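Local atomic coordinates of SWD1-like protein (PDB entry 6E29), a protein that probably serves, through its WD-repeat beta-propeller domain, as a Swd1-type (Cps50) subunit of the nuclear COMPASS complex that methylates histone H3. Residues B[146-152]-B[204-208]; B[184-188]-B[199-203]. All coordinates share one frame; numbering follows the deposited sequence. Where two conformers were deposited one is given.

Contacts 1 and 2 meet around one blade of the propeller, the four-stranded sheet running from strand 176-181 to strand 207-212. Contact 2 pairs the two middle strands of that blade; contact 1 lays the turn before its outermost strand against the chain leaving strand 144-147 of the preceding blade. Their centres are 10 Å apart. The probable backbone bonds Ile208 N to Ile199 O, 2.9 Å, and Glu206 O to Asp201 N, 3.0 Å, tie them together, and Ile208 CD1 packs 3.6 Å from His187 NE2. Leu148 of contact 1 also touches Leu188 and Ile200 of contact 2, so the interface between blades reaches the hairpin.

Contact 1. Residues B[146-152]-B[204-208]; sequences YVLPSVP and TREII
Arg205 folds its side chain against Tyr146, whose ring carbon CD2 sits over the centre of one guanidinium face. The two planes are tilted 29° apart, and the nearest atoms of the two flat groups are Arg205 NH1 and Tyr146 CD2, 3.6 Å apart. The arginine chain bends at chi3 (-53°), which turns the guanidinium back toward Tyr146, one face of it against CD2, while Arg205 CD lies 3.6 Å from Tyr146 CB. Further back, the arginine's CG passes 4.0 Å from Leu148 CD2, the leucine lying roughly perpendicular to the arginine chain. An alanine in place of this arginine would lack everything beyond CB and is likely to leave Tyr146 without its flat neighbour, with Leu148 CD2 keeping only the CB contact.

Next along the chain, Pro149 takes over. Its ring leans on the backbone of the opposite turn, with Pro149 CD 3.1 Å from Arg205 O. Arg205 itself has left-handed helical backbone angles, in a turn where Thr204 OG1 accepts a bond from Glu206 N, an ST turn. The ring's outer carbon then meets Ile207, Pro149 CG to Ile207 CG1 being 3.7 Å, the two running antiparallel as they pass. Ile207 CD1 reaches on to the start of Pro152, 3.7 Å from Pro152 N. On the far flank of the loop Ser150 OG is hydrogen-bonded to Thr176 OG1. The fold is a seven-bladed WD-repeat beta-propeller, and here the chain leaving strand 144-147 packs on the turn into strand 207-212 of the next blade.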
loop_
_atom_site.group_PDB
_atom_site.type_symbol
_atom_site.label_atom_id
_atom_site.label_comp_id
_atom_site.label_asym_id
_atom_site.label_seq_id
_atom_site.Cartn_x
_atom_site.Cartn_y
_atom_site.Cartn_z
ATOM N N TYR B 146 7.041 -18.306 2.443
ATOM C CA TYR B 146 6.530 -18.950 1.239
ATOM C C TYR B 146 6.738 -18.020 0.063
ATOM O O TYR B 146 6.321 -16.858 0.134
ATOM C CB TYR B 146 5.050 -19.248 1.373
ATOM C CG TYR B 146 4.780 -20.205 2.496
ATOM C CD1 TYR B 146 4.461 -19.746 3.750
ATOM C CD2 TYR B 146 4.849 -21.580 2.289
ATOM C CE1 TYR B 146 4.209 -20.611 4.781
ATOM C CE2 TYR B 146 4.615 -22.458 3.313
ATOM C CZ TYR B 146 4.279 -21.957 4.563
ATOM O OH TYR B 146 4.045 -22.801 5.625
ATOM N N VAL B 147 7.379 -18.502 -1.006
ATOM C CA VAL B 147 7.597 -17.627 -2.166
ATOM C C VAL B 147 6.271 -17.415 -2.893
ATOM O O VAL B 147 5.502 -18.364 -3.114
ATOM C CB VAL B 147 8.644 -18.215 -3.131
ATOM C CG1 VAL B 147 8.821 -17.269 -4.360
ATOM C CG2 VAL B 147 9.944 -18.444 -2.473
ATOM N N LEU B 148 6.022 -16.248 -3.277
ATOM C CA LEU B 148 4.809 -16.028 -4.067
ATOM C C LEU B 148 5.161 -15.804 -5.533
ATOM O O LEU B 148 6.268 -15.346 -5.854
ATOM C CB LEU B 148 4.031 -14.807 -3.541
ATOM C CG LEU B 148 3.255 -14.911 -2.236
ATOM C CD1 LEU B 148 2.736 -13.521 -1.878
ATOM C CD2 LEU B 148 2.088 -15.881 -2.405
ATOM N N PRO B 149 4.272 -16.174 -6.448
ATOM C CA PRO B 149 4.607 -16.075 -7.876
ATOM C C PRO B 149 4.381 -14.674 -8.407
ATOM O O PRO B 149 3.448 -13.975 -8.013
ATOM C CB PRO B 149 3.636 -17.066 -8.537
ATOM C CG PRO B 149 2.436 -16.983 -7.709
ATOM C CD PRO B 149 2.916 -16.724 -6.248
ATOM N N SER B 150 5.255 -14.252 -9.310
ATOM C CA SER B 150 5.036 -13.028 -10.071
ATOM C C SER B 150 4.366 -13.278 -11.397
ATOM O O SER B 150 3.722 -12.376 -11.946
ATOM C CB SER B 150 6.361 -12.318 -10.349
ATOM O OG SER B 150 6.712 -11.461 -9.282
ATOM N N VAL B 151 4.535 -14.484 -11.925
ATOM C CA VAL B 151 4.114 -14.798 -13.272
ATOM C C VAL B 151 3.499 -16.221 -13.215
ATOM O O VAL B 151 3.947 -17.015 -12.401
ATOM C CB VAL B 151 5.343 -14.708 -14.180
ATOM C CG1 VAL B 151 5.565 -15.912 -14.925
ATOM C CG2 VAL B 151 5.236 -13.507 -14.976
ATOM N N PRO B 152 2.456 -16.473 -13.991
ATOM C CA PRO B 152 1.904 -17.838 -14.081
ATOM C C PRO B 152 2.950 -18.863 -14.494
ATOM O O PRO B 152 3.979 -18.562 -15.120
ATOM C CB PRO B 152 0.828 -17.708 -15.171
ATOM C CG PRO B 152 0.533 -16.238 -15.282
ATOM C CD PRO B 152 1.821 -15.556 -14.959
ATOM N N THR B 204 -3.292 -21.775 -2.239
ATOM C CA THR B 204 -2.470 -22.466 -3.223
ATOM C C THR B 204 -1.214 -21.692 -3.603
ATOM O O THR B 204 -0.246 -22.297 -4.084
ATOM C CB THR B 204 -3.291 -22.741 -4.481
ATOM O OG1 THR B 204 -3.455 -21.535 -5.223
ATOM C CG2 THR B 204 -4.672 -23.358 -4.137
ATOM N N ARG B 205 -1.213 -20.374 -3.410
ATOM C CA ARG B 205 -0.121 -19.502 -3.840
ATOM C C ARG B 205 0.047 -19.534 -5.338
ATOM O O ARG B 205 1.121 -19.249 -5.845
ATOM C CB ARG B 205 1.197 -19.836 -3.148
ATOM C CG ARG B 205 1.063 -19.696 -1.620
ATOM C CD ARG B 205 2.362 -19.905 -0.885
ATOM N NE ARG B 205 2.992 -21.179 -1.249
ATOM C CZ ARG B 205 2.727 -22.338 -0.648
ATOM N NH1 ARG B 205 1.858 -22.373 0.360
ATOM N NH2 ARG B 205 3.349 -23.459 -1.030
ATOM N N GLU B 206 -1.007 -19.895 -6.060
ATOM C CA GLU B 206 -0.976 -19.835 -7.509
ATOM C C GLU B 206 -1.786 -18.649 -8.013
ATOM O O GLU B 206 -2.789 -18.239 -7.415
ATOM C CB GLU B 206 -1.509 -21.132 -8.112
ATOM C CG GLU B 206 -1.005 -22.338 -7.317
ATOM C CD GLU B 206 -0.985 -23.621 -8.111
ATOM O OE1 GLU B 206 -2.029 -23.959 -8.711
ATOM O OE2 GLU B 206 0.071 -24.302 -8.129
ATOM N N ILE B 207 -1.332 -18.099 -9.131
ATOM C CA ILE B 207 -2.056 -17.026 -9.794
ATOM C C ILE B 207 -3.276 -17.617 -10.476
ATOM O O ILE B 207 -3.164 -18.572 -11.242
ATOM C CB ILE B 207 -1.146 -16.301 -10.789
ATOM C CG1 ILE B 207 -0.060 -15.517 -10.052
ATOM C CG2 ILE B 207 -1.947 -15.386 -11.672
ATOM C CD1 ILE B 207 1.052 -14.997 -10.939
ATOM N N ILE B 208 -4.452 -17.072 -10.188
ATOM C CA ILE B 208 -5.673 -17.523 -10.830
ATOM C C ILE B 208 -6.181 -16.535 -11.862
ATOM O O ILE B 208 -7.107 -16.882 -12.607
ATOM C CB ILE B 208 -6.781 -17.853 -9.798
ATOM C CG1 ILE B 208 -7.297 -16.569 -9.105
ATOM C CG2 ILE B 208 -6.275 -18.843 -8.776
ATOM C CD1 ILE B 208 -8.373 -16.842 -8.075
#

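Contact 2. Residues B[184-188]-B[199-203]; sequences SGDHL and IIDAR
Ile200 O takes a 2.8 Å bond from Leu188 N and is approached as well by the CA-H of His187, with His187 CA 3.1 Å away. The return bond, Ile200 N to Leu188 O, is equally short and nearly straight at 165°, so Leu188 and Ile200 form an antiparallel hydrogen-bonded pair. A third bond, from Ala202 N to Asp186 O, continues the pairing past the strand ends. Ala202 CB rests beside this carbonyl, 3.3 Å from Asp186 O.

These are the two middle strands of a four-stranded propeller blade, and the hairpin 187-192/196-201 puts different side chains on its two faces. On one, Leu188 CB lies 4.2 Å from Ile200 CB, and the Leu188 methyl CD1 extends to Ala202 CB. Ile207 and Leu148 add to this apolar face. His187 and Asp201, a non-hydrogen-bonded pair, occupy the other. The imidazole has CG beside the backbone N (chi1 -64°), which lays CD2 over toward the facing strand, 3.7 Å from Asp201 CA. His187 NE2 and Asp201 OD2 do not meet directly; a water in the plane of the ring bridges them, 2.9 Å from His187 NE2 and donating to Asp201 OD2. The other carboxylate oxygen, Asp201 OD1, accepts from Arg203 N in an Asx turn and from Thr204 N, so bonds at both oxygens fix the carboxylate's rotation. Just before strand 187-192, Ser184 OG accepts from Asp186 N in an ST turn and donates to Asp186 OD1 from above the carboxylate plane.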
loop_
_atom_site.group_PDB
_atom_site.type_symbol
_atom_site.label_atom_id
_atom_site.label_comp_id
_atom_site.label_asym_id
_atom_site.label_seq_id
_atom_site.Cartn_x
_atom_site.Cartn_y
_atom_site.Cartn_z
ATOM N N SER B 184 -11.415 -10.886 2.663
ATOM C CA SER B 184 -11.544 -12.144 3.394
ATOM C C SER B 184 -10.201 -12.715 3.791
ATOM O O SER B 184 -10.151 -13.596 4.660
ATOM C CB SER B 184 -12.273 -13.210 2.554
ATOM O OG SER B 184 -11.458 -13.590 1.433
ATOM N N GLY B 185 -9.142 -12.296 3.104
ATOM C CA GLY B 185 -7.831 -12.848 3.266
ATOM C C GLY B 185 -7.552 -14.062 2.388
ATOM O O GLY B 185 -6.396 -14.510 2.346
ATOM N N ASP B 186 -8.548 -14.557 1.639
ATOM C CA ASP B 186 -8.323 -15.754 0.823
ATOM C C ASP B 186 -7.495 -15.502 -0.442
ATOM O O ASP B 186 -6.979 -16.468 -1.030
ATOM C CB ASP B 186 -9.656 -16.401 0.412
ATOM C CG ASP B 186 -10.495 -16.853 1.603
ATOM O OD1 ASP B 186 -11.685 -16.466 1.648
ATOM O OD2 ASP B 186 -9.975 -17.562 2.504
ATOM N N HIS B 187 -7.380 -14.253 -0.889
ATOM C CA HIS B 187 -6.627 -13.922 -2.091
ATOM C C HIS B 187 -5.718 -12.737 -1.836
ATOM O O HIS B 187 -5.932 -11.929 -0.925
ATOM C CB HIS B 187 -7.547 -13.595 -3.263
ATOM C CG HIS B 187 -8.383 -14.758 -3.687
ATOM N ND1 HIS B 187 -9.577 -15.086 -3.067
ATOM C CD2 HIS B 187 -8.157 -15.718 -4.610
ATOM C CE1 HIS B 187 -10.062 -16.185 -3.618
ATOM N NE2 HIS B 187 -9.219 -16.590 -4.554
ATOM N N LEU B 188 -4.715 -12.634 -2.683
ATOM C CA LEU B 188 -3.867 -11.469 -2.708
ATOM C C LEU B 188 -4.010 -10.810 -4.058
ATOM O O LEU B 188 -4.111 -11.490 -5.076
ATOM C CB LEU B 188 -2.420 -11.826 -2.457
ATOM C CG LEU B 188 -2.208 -12.345 -1.025
ATOM C CD1 LEU B 188 -1.193 -13.452 -1.112
ATOM C CD2 LEU B 188 -1.755 -11.211 -0.077
ATOM N N ILE B 199 -4.184 -11.814 -9.438
ATOM C CA ILE B 199 -4.984 -12.295 -8.318
ATOM C C ILE B 199 -4.402 -13.642 -7.945
ATOM O O ILE B 199 -4.270 -14.515 -8.809
ATOM C CB ILE B 199 -6.475 -12.441 -8.666
ATOM C CG1 ILE B 199 -7.060 -11.117 -9.146
ATOM C CG2 ILE B 199 -7.268 -12.877 -7.411
ATOM C CD1 ILE B 199 -8.553 -11.175 -9.497
ATOM N N ILE B 200 -3.997 -13.785 -6.688
ATOM C CA ILE B 200 -3.299 -14.965 -6.178
ATOM C C ILE B 200 -4.183 -15.620 -5.133
ATOM O O ILE B 200 -4.629 -14.950 -4.196
ATOM C CB ILE B 200 -1.934 -14.577 -5.563
ATOM C CG1 ILE B 200 -1.094 -13.836 -6.593
ATOM C CG2 ILE B 200 -1.112 -15.830 -5.021
ATOM C CD1 ILE B 200 0.224 -13.285 -6.020
ATOM N N ASP B 201 -4.431 -16.929 -5.289
ATOM C CA ASP B 201 -5.048 -17.729 -4.231
ATOM C C ASP B 201 -4.068 -17.850 -3.067
ATOM O O ASP B 201 -2.955 -18.357 -3.233
ATOM C CB ASP B 201 -5.400 -19.103 -4.809
ATOM C CG ASP B 201 -6.242 -19.952 -3.880
ATOM O OD1 ASP B 201 -5.811 -20.173 -2.734
ATOM O OD2 ASP B 201 -7.318 -20.432 -4.319
ATOM N N ALA B 202 -4.446 -17.350 -1.890
ATOM C CA ALA B 202 -3.471 -17.318 -0.811
ATOM C C ALA B 202 -3.212 -18.700 -0.233
ATOM O O ALA B 202 -2.207 -18.891 0.461
ATOM C CB ALA B 202 -3.911 -16.345 0.295
ATOM N N ARG B 203 -4.084 -19.668 -0.482
ATOM C CA ARG B 203 -3.796 -20.995 0.045
ATOM C C ARG B 203 -2.989 -21.841 -0.937
ATOM O O ARG B 203 -2.055 -22.529 -0.521
ATOM C CB ARG B 203 -5.086 -21.709 0.447
ATOM C CG ARG B 203 -4.879 -23.204 0.691
ATOM C CD ARG B 203 -6.070 -24.035 0.228
ATOM N NE ARG B 203 -5.881 -24.620 -1.101
ATOM C CZ ARG B 203 -6.841 -25.224 -1.802
ATOM N NH1 ARG B 203 -8.060 -25.342 -1.286
ATOM N NH2 ARG B 203 -6.585 -25.724 -3.014
HETATM O O HOH W 1 -9.264 -19.159 -5.804
#